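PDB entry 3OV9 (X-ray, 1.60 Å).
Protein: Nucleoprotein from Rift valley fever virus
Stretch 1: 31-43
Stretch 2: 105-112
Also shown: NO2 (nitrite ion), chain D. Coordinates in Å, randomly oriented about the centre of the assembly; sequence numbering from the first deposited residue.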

ATOM      1  N   GLN A  31       4.808 -19.876 -28.342  1.00 13.83           N
ATOM      2  CA  GLN A  31       4.789 -21.316 -28.063  1.00 13.98           C
ATOM      3  C   GLN A  31       4.831 -21.534 -26.556  1.00 14.32           C
ATOM      4  O   GLN A  31       5.764 -21.079 -25.888  1.00 14.54           O
ATOM      5  CB  GLN A  31       5.963 -22.042 -28.737  1.00 14.14           C
ATOM      6  CG  GLN A  31       5.944 -23.563 -28.522  1.00 14.02           C
ATOM      7  CD  GLN A  31       7.131 -24.286 -29.131  1.00 13.83           C
ATOM      8  OE1 GLN A  31       8.236 -24.276 -28.581  1.00 15.17           O
ATOM      9  NE2 GLN A  31       6.902 -24.942 -30.263  1.00 13.12           N
ATOM     10  N   GLY A  32       3.822 -22.228 -26.034  1.00 14.49           N
ATOM     11  CA  GLY A  32       3.735 -22.536 -24.603  1.00 14.82           C
ATOM     12  C   GLY A  32       4.629 -23.688 -24.174  1.00 14.78           C
ATOM     13  O   GLY A  32       5.191 -23.674 -23.075  1.00 14.95           O
ATOM     14  N   PHE A  33       4.758 -24.689 -25.042  1.00 14.84           N
ATOM     15  CA  PHE A  33       5.602 -25.856 -24.785  1.00 14.99           C
ATOM     16  C   PHE A  33       5.964 -26.537 -26.105  1.00 14.99           C
ATOM     17  O   PHE A  33       5.305 -26.327 -27.126  1.00 14.76           O
ATOM     18  CB  PHE A  33       4.898 -26.853 -23.846  1.00 15.17           C
ATOM     19  CG  PHE A  33       3.854 -27.692 -24.528  1.00 15.45           C
ATOM     20  CD1 PHE A  33       4.080 -29.043 -24.773  1.00 16.15           C
ATOM     21  CD2 PHE A  33       2.652 -27.129 -24.949  1.00 15.98           C
ATOM     22  CE1 PHE A  33       3.125 -29.817 -25.418  1.00 16.33           C
ATOM     23  CE2 PHE A  33       1.691 -27.899 -25.601  1.00 16.48           C
ATOM     24  CZ  PHE A  33       1.930 -29.244 -25.835  1.00 16.19           C
ATOM     25  N   ASP A  34       6.998 -27.368 -26.064  1.00 15.02           N
ATOM     26  CA  ASP A  34       7.498 -28.068 -27.240  1.00 15.32           C
ATOM     27  C   ASP A  34       7.240 -29.561 -27.071  1.00 15.36           C
ATOM     28  O   ASP A  34       8.020 -30.254 -26.419  1.00 15.30           O
ATOM     29  CB  ASP A  34       8.998 -27.789 -27.384  1.00 15.61           C
ATOM     30  CG  ASP A  34       9.589 -28.330 -28.678  1.00 15.93           C
ATOM     31  OD1 ASP A  34       9.104 -29.350 -29.213  1.00 16.40           O
ATOM     32  OD2 ASP A  34      10.574 -27.727 -29.154  1.00 17.75           O
ATOM     33  N   ALA A  35       6.149 -30.040 -27.668  1.00 15.18           N
ATOM     34  CA  ALA A  35       5.695 -31.429 -27.500  1.00 15.44           C
ATOM     35  C   ALA A  35       6.716 -32.484 -27.931  1.00 15.63           C
ATOM     36  O   ALA A  35       6.912 -33.483 -27.232  1.00 15.67           O
ATOM     37  CB  ALA A  35       4.375 -31.645 -28.216  1.00 15.53           C
ATOM     38  N   ARG A  36       7.360 -32.269 -29.078  1.00 15.57           N
ATOM     39  CA  ARG A  36       8.369 -33.208 -29.576  1.00 15.85           C
ATOM     40  C   ARG A  36       9.551 -33.337 -28.617  1.00 15.96           C
ATOM     41  O   ARG A  36      10.048 -34.442 -28.388  1.00 16.25           O
ATOM     42  CB  ARG A  36       8.854 -32.808 -30.976  1.00 15.94           C
ATOM     43  CG  ARG A  36       7.833 -33.047 -32.073  1.00 16.40           C
ATOM     44  CD  ARG A  36       8.294 -32.461 -33.405  1.00 17.26           C
ATOM     45  NE  ARG A  36       7.270 -32.605 -34.438  1.00 17.93           N
ATOM     46  CZ  ARG A  36       6.278 -31.742 -34.652  1.00 18.30           C
ATOM     47  NH1 ARG A  36       6.160 -30.647 -33.909  1.00 18.51           N
ATOM     48  NH2 ARG A  36       5.398 -31.979 -35.617  1.00 18.98           N
ATOM     49  N   ARG A  37       9.988 -32.212 -28.053  1.00 15.92           N
ATOM     50  CA  ARG A  37      11.073 -32.216 -27.075  1.00 16.06           C
ATOM     51  C   ARG A  37      10.645 -32.898 -25.772  1.00 15.85           C
ATOM     52  O   ARG A  37      11.436 -33.622 -25.165  1.00 15.88           O
ATOM     53  CB  ARG A  37      11.591 -30.797 -26.814  1.00 16.28           C
ATOM     54  CG  ARG A  37      12.865 -30.715 -25.957  1.00 17.26           C
ATOM     55  CD  ARG A  37      14.029 -31.536 -26.511  1.00 18.77           C
ATOM     56  NE  ARG A  37      15.236 -31.356 -25.704  1.00 20.52           N
ATOM     57  CZ  ARG A  37      16.240 -32.226 -25.631  1.00 20.81           C
ATOM     58  NH1 ARG A  37      16.201 -33.367 -26.307  1.00 22.14           N
ATOM     59  NH2 ARG A  37      17.289 -31.954 -24.865  1.00 22.21           N
ATOM     60  N   VAL A  38       9.396 -32.673 -25.362  1.00 15.72           N
ATOM     61  CA  VAL A  38       8.847 -33.309 -24.156  1.00 15.49           C
ATOM     62  C   VAL A  38       8.912 -34.837 -24.265  1.00 15.77           C
ATOM     63  O   VAL A  38       9.415 -35.507 -23.359  1.00 15.70           O
ATOM     64  CB  VAL A  38       7.395 -32.838 -23.851  1.00 15.47           C
ATOM     65  CG1 VAL A  38       6.735 -33.732 -22.798  1.00 15.19           C
ATOM     66  CG2 VAL A  38       7.389 -31.395 -23.372  1.00 15.01           C
ATOM     67  N   ILE A  39       8.425 -35.372 -25.381  1.00 15.67           N
ATOM     68  CA  ILE A  39       8.421 -36.820 -25.610  1.00 16.26           C
ATOM     69  C   ILE A  39       9.849 -37.366 -25.752  1.00 16.62           C
ATOM     70  O   ILE A  39      10.156 -38.450 -25.249  1.00 16.58           O
ATOM     71  CB  ILE A  39       7.528 -37.205 -26.815  1.00 16.10           C
ATOM     72  CG1 ILE A  39       6.075 -36.803 -26.538  1.00 16.29           C
ATOM     73  CG2 ILE A  39       7.605 -38.709 -27.114  1.00 15.80           C
ATOM     74  CD1 ILE A  39       5.187 -36.813 -27.745  1.00 17.05           C
ATOM     75  N   GLU A  40      10.720 -36.606 -26.415  1.00 17.21           N
ATOM     76  CA  GLU A  40      12.128 -36.992 -26.538  1.00 17.99           C
ATOM     77  C   GLU A  40      12.775 -37.154 -25.165  1.00 18.04           C
ATOM     78  O   GLU A  40      13.463 -38.147 -24.916  1.00 18.34           O
ATOM     79  CB  GLU A  40      12.912 -35.979 -27.378  1.00 18.24           C
ATOM     80  CG  GLU A  40      14.358 -36.405 -27.672  1.00 19.92           C
ATOM     81  CD  GLU A  40      15.080 -35.458 -28.612  1.00 22.09           C
ATOM     82  OE1 GLU A  40      14.858 -34.231 -28.526  1.00 22.77           O
ATOM     83  OE2 GLU A  40      15.886 -35.946 -29.434  1.00 24.10           O
ATOM     84  N   LEU A  41      12.539 -36.182 -24.286  1.00 18.17           N
ATOM     85  CA  LEU A  41      13.081 -36.202 -22.926  1.00 18.13           C
ATOM     86  C   LEU A  41      12.508 -37.341 -22.084  1.00 18.40           C
ATOM     87  O   LEU A  41      13.240 -37.963 -21.311  1.00 18.12           O
ATOM     88  CB  LEU A  41      12.875 -34.855 -22.227  1.00 18.16           C
ATOM     89  CG  LEU A  41      13.666 -33.651 -22.762  1.00 18.02           C
ATOM     90  CD1 LEU A  41      13.133 -32.368 -22.157  1.00 17.49           C
ATOM     91  CD2 LEU A  41      15.165 -33.785 -22.506  1.00 18.22           C
ATOM     92  N   LEU A  42      11.211 -37.617 -22.249  1.00 18.66           N
ATOM     93  CA  LEU A  42      10.560 -38.741 -21.559  1.00 18.97           C
ATOM     94  C   LEU A  42      11.201 -40.079 -21.918  1.00 19.46           C
ATOM     95  O   LEU A  42      11.532 -40.866 -21.029  1.00 19.38           O
ATOM     96  CB  LEU A  42       9.056 -38.787 -21.857  1.00 18.90           C
ATOM     97  CG  LEU A  42       8.162 -37.726 -21.208  1.00 18.41           C
ATOM     98  CD1 LEU A  42       6.766 -37.776 -21.808  1.00 17.72           C
ATOM     99  CD2 LEU A  42       8.106 -37.888 -19.689  1.00 18.44           C
ATOM    100  N   LYS A  43      11.373 -40.318 -23.217  1.00 20.00           N
ATOM    101  CA  LYS A  43      12.007 -41.534 -23.736  1.00 20.74           C
ATOM    102  C   LYS A  43      13.459 -41.659 -23.274  1.00 20.91           C
ATOM    103  O   LYS A  43      13.902 -42.747 -22.886  1.00 20.96           O
ATOM    104  CB  LYS A  43      11.942 -41.554 -25.268  1.00 20.96           C
ATOM    105  CG  LYS A  43      10.556 -41.838 -25.851  1.00 22.37           C
ATOM    106  CD  LYS A  43      10.417 -43.277 -26.342  1.00 24.65           C
ATOM    107  CE  LYS A  43      11.001 -43.464 -27.733  1.00 26.06           C
ATOM    108  NZ  LYS A  43      10.832 -44.851 -28.257  1.00 27.00           N
ATOM    109  N   SER A 105       2.795 -30.607 -16.144  1.00 15.13           N
ATOM    110  CA  SER A 105       1.814 -30.036 -17.073  1.00 15.25           C
ATOM    111  C   SER A 105       2.205 -30.280 -18.530  1.00 14.89           C
ATOM    112  O   SER A 105       1.343 -30.511 -19.378  1.00 14.99           O
ATOM    113  CB  SER A 105       1.628 -28.535 -16.828  1.00 15.48           C
ATOM    114  OG  SER A 105       0.979 -28.290 -15.593  1.00 16.71           O
ATOM    115  N   ARG A 106       3.505 -30.224 -18.812  1.00 14.56           N
ATOM    116  CA  ARG A 106       4.013 -30.455 -20.168  1.00 13.99           C
ATOM    117  C   ARG A 106       3.825 -31.904 -20.619  1.00 13.53           C
ATOM    118  O   ARG A 106       3.547 -32.163 -21.791  1.00 13.30           O
ATOM    119  CB  ARG A 106       5.478 -30.031 -20.277  1.00 14.19           C
ATOM    120  CG  ARG A 106       5.646 -28.522 -20.324  1.00 14.70           C
ATOM    121  CD  ARG A 106       7.102 -28.098 -20.314  1.00 16.48           C
ATOM    122  NE  ARG A 106       7.219 -26.640 -20.287  1.00 17.74           N
ATOM    123  CZ  ARG A 106       8.367 -25.971 -20.342  1.00 18.76           C
ATOM    124  NH1 ARG A 106       9.525 -26.618 -20.423  1.00 19.02           N
ATOM    125  NH2 ARG A 106       8.355 -24.646 -20.313  1.00 19.91           N
ATOM    126  N   VAL A 107       3.974 -32.845 -19.689  1.00 13.03           N
ATOM    127  CA  VAL A 107       3.709 -34.254 -19.987  1.00 12.69           C
ATOM    128  C   VAL A 107       2.239 -34.446 -20.390  1.00 12.26           C
ATOM    129  O   VAL A 107       1.948 -35.072 -21.415  1.00 11.93           O
ATOM    130  CB  VAL A 107       4.102 -35.184 -18.808  1.00 12.48           C
ATOM    131  CG1 VAL A 107       3.708 -36.634 -19.104  1.00 12.92           C
ATOM    132  CG2 VAL A 107       5.606 -35.090 -18.540  1.00 13.01           C
ATOM    133  N   ALA A 108       1.327 -33.887 -19.598  1.00 12.08           N
ATOM    134  CA  ALA A 108      -0.106 -33.947 -19.891  1.00 11.83           C
ATOM    135  C   ALA A 108      -0.448 -33.310 -21.240  1.00 11.71           C
ATOM    136  O   ALA A 108      -1.277 -33.833 -21.988  1.00 11.72           O
ATOM    137  CB  ALA A 108      -0.912 -33.289 -18.769  1.00 11.84           C
ATOM    138  N   ALA A 109       0.205 -32.191 -21.546  1.00 11.91           N
ATOM    139  CA  ALA A 109      -0.064 -31.450 -22.777  1.00 11.90           C
ATOM    140  C   ALA A 109       0.466 -32.162 -24.019  1.00 11.83           C
ATOM    141  O   ALA A 109      -0.212 -32.211 -25.054  1.00 12.11           O
ATOM    142  CB  ALA A 109       0.508 -30.048 -22.683  1.00 12.08           C
ATOM    143  N   ALA A 110       1.671 -32.712 -23.913  1.00 11.79           N
ATOM    144  CA  ALA A 110       2.294 -33.405 -25.036  1.00 11.76           C
ATOM    145  C   ALA A 110       1.574 -34.706 -25.349  1.00 11.83           C
ATOM    146  O   ALA A 110       1.622 -35.173 -26.482  1.00 11.69           O
ATOM    147  CB  ALA A 110       3.756 -33.665 -24.760  1.00 11.87           C
ATOM    148  N   LEU A 111       0.913 -35.278 -24.338  1.00 11.87           N
ATOM    149  CA  LEU A 111       0.189 -36.544 -24.473  1.00 12.01           C
ATOM    150  C   LEU A 111      -1.331 -36.375 -24.263  1.00 12.22           C
ATOM    151  O   LEU A 111      -1.999 -37.226 -23.656  1.00 12.18           O
ATOM    152  CB  LEU A 111       0.799 -37.598 -23.534  1.00 11.94           C
ATOM    153  CG  LEU A 111       2.291 -37.909 -23.746  1.00 12.15           C
ATOM    154  CD1 LEU A 111       2.904 -38.594 -22.530  1.00 13.07           C
ATOM    155  CD2 LEU A 111       2.523 -38.739 -25.006  1.00 12.58           C
ATOM    156  N   ALA A 112      -1.867 -35.281 -24.806  1.00 12.32           N
ATOM    157  CA  ALA A 112      -3.260 -34.864 -24.600  1.00 12.30           C
ATOM    158  C   ALA A 112      -4.318 -35.889 -25.013  1.00 12.62           C
ATOM    159  O   ALA A 112      -5.404 -35.942 -24.430  1.00 12.33           O
ATOM    160  CB  ALA A 112      -3.521 -33.527 -25.281  1.00 12.62           C
TER
HETATM  161  N   NO2 D 246       1.514 -25.284 -27.843  1.00 33.08           N
HETATM  162  O1  NO2 D 246       2.311 -25.733 -28.964  1.00 33.16           O
HETATM  163  O2  NO2 D 246       2.238 -24.242 -27.144  1.00 33.10           O
HETATM  164  O   HOH W   1       5.117 -24.674 -20.550  1.00 25.08           O

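Where two helices cross steeply, a small residue at the crossing lets neighbouring side chains settle against the backbone, and this contact in the Rift Valley fever virus nucleoprotein is a compact example. Helix 35-43 and helix 105-110 run at 111° to each other, with their axes 9.2 Å apart at closest approach. No direct hydrogen bond joins the two stretches; fit does most of the work.

The hub is Ala110. Its short side chain leaves room for Ala35, and the two backbones come together there, CA of Ala35 lying 4.6 Å from CA of Ala110. Around that single methyl gather several larger groups. Val38 CG1 reaches to 3.6 Å from Ala110 CB, and the same CG1 lies 3.7 Å from Arg106 O, so this branch nestles against the backbone of the second helix as well as its side chains. Ile39 starts out sideways, but its end comes nearer, bringing CD1 to 4.3 Å from Leu111 CD2. One turn beyond Val38, Leu42 fits against Val107 and Leu111, with CD2 3.9 Å from Val107 CG2 and CD1 4.0 Å from Leu111 CD1.

Ahead of the first helix, Phe33 supplies the broad, flat surface. Ala109 CB sits over one face of its ring, 3.8 Å from the centroid and 21° off the normal, a CH-pi contact in which a small bump meets a plane. The ring also passes close to the backbone, with CE1 3.6 Å from Ala110 N. Nearer the backbone, Phe33 CB packs 4.0 Å from CG of Arg106, whose extended chain carries the contact toward Gly32. There a water fills the remaining gap, donating to Gly32 O at 2.7 Å and accepting from Arg106 NE at 2.9 Å. Polar bridging thus finishes an otherwise largely apolar fit.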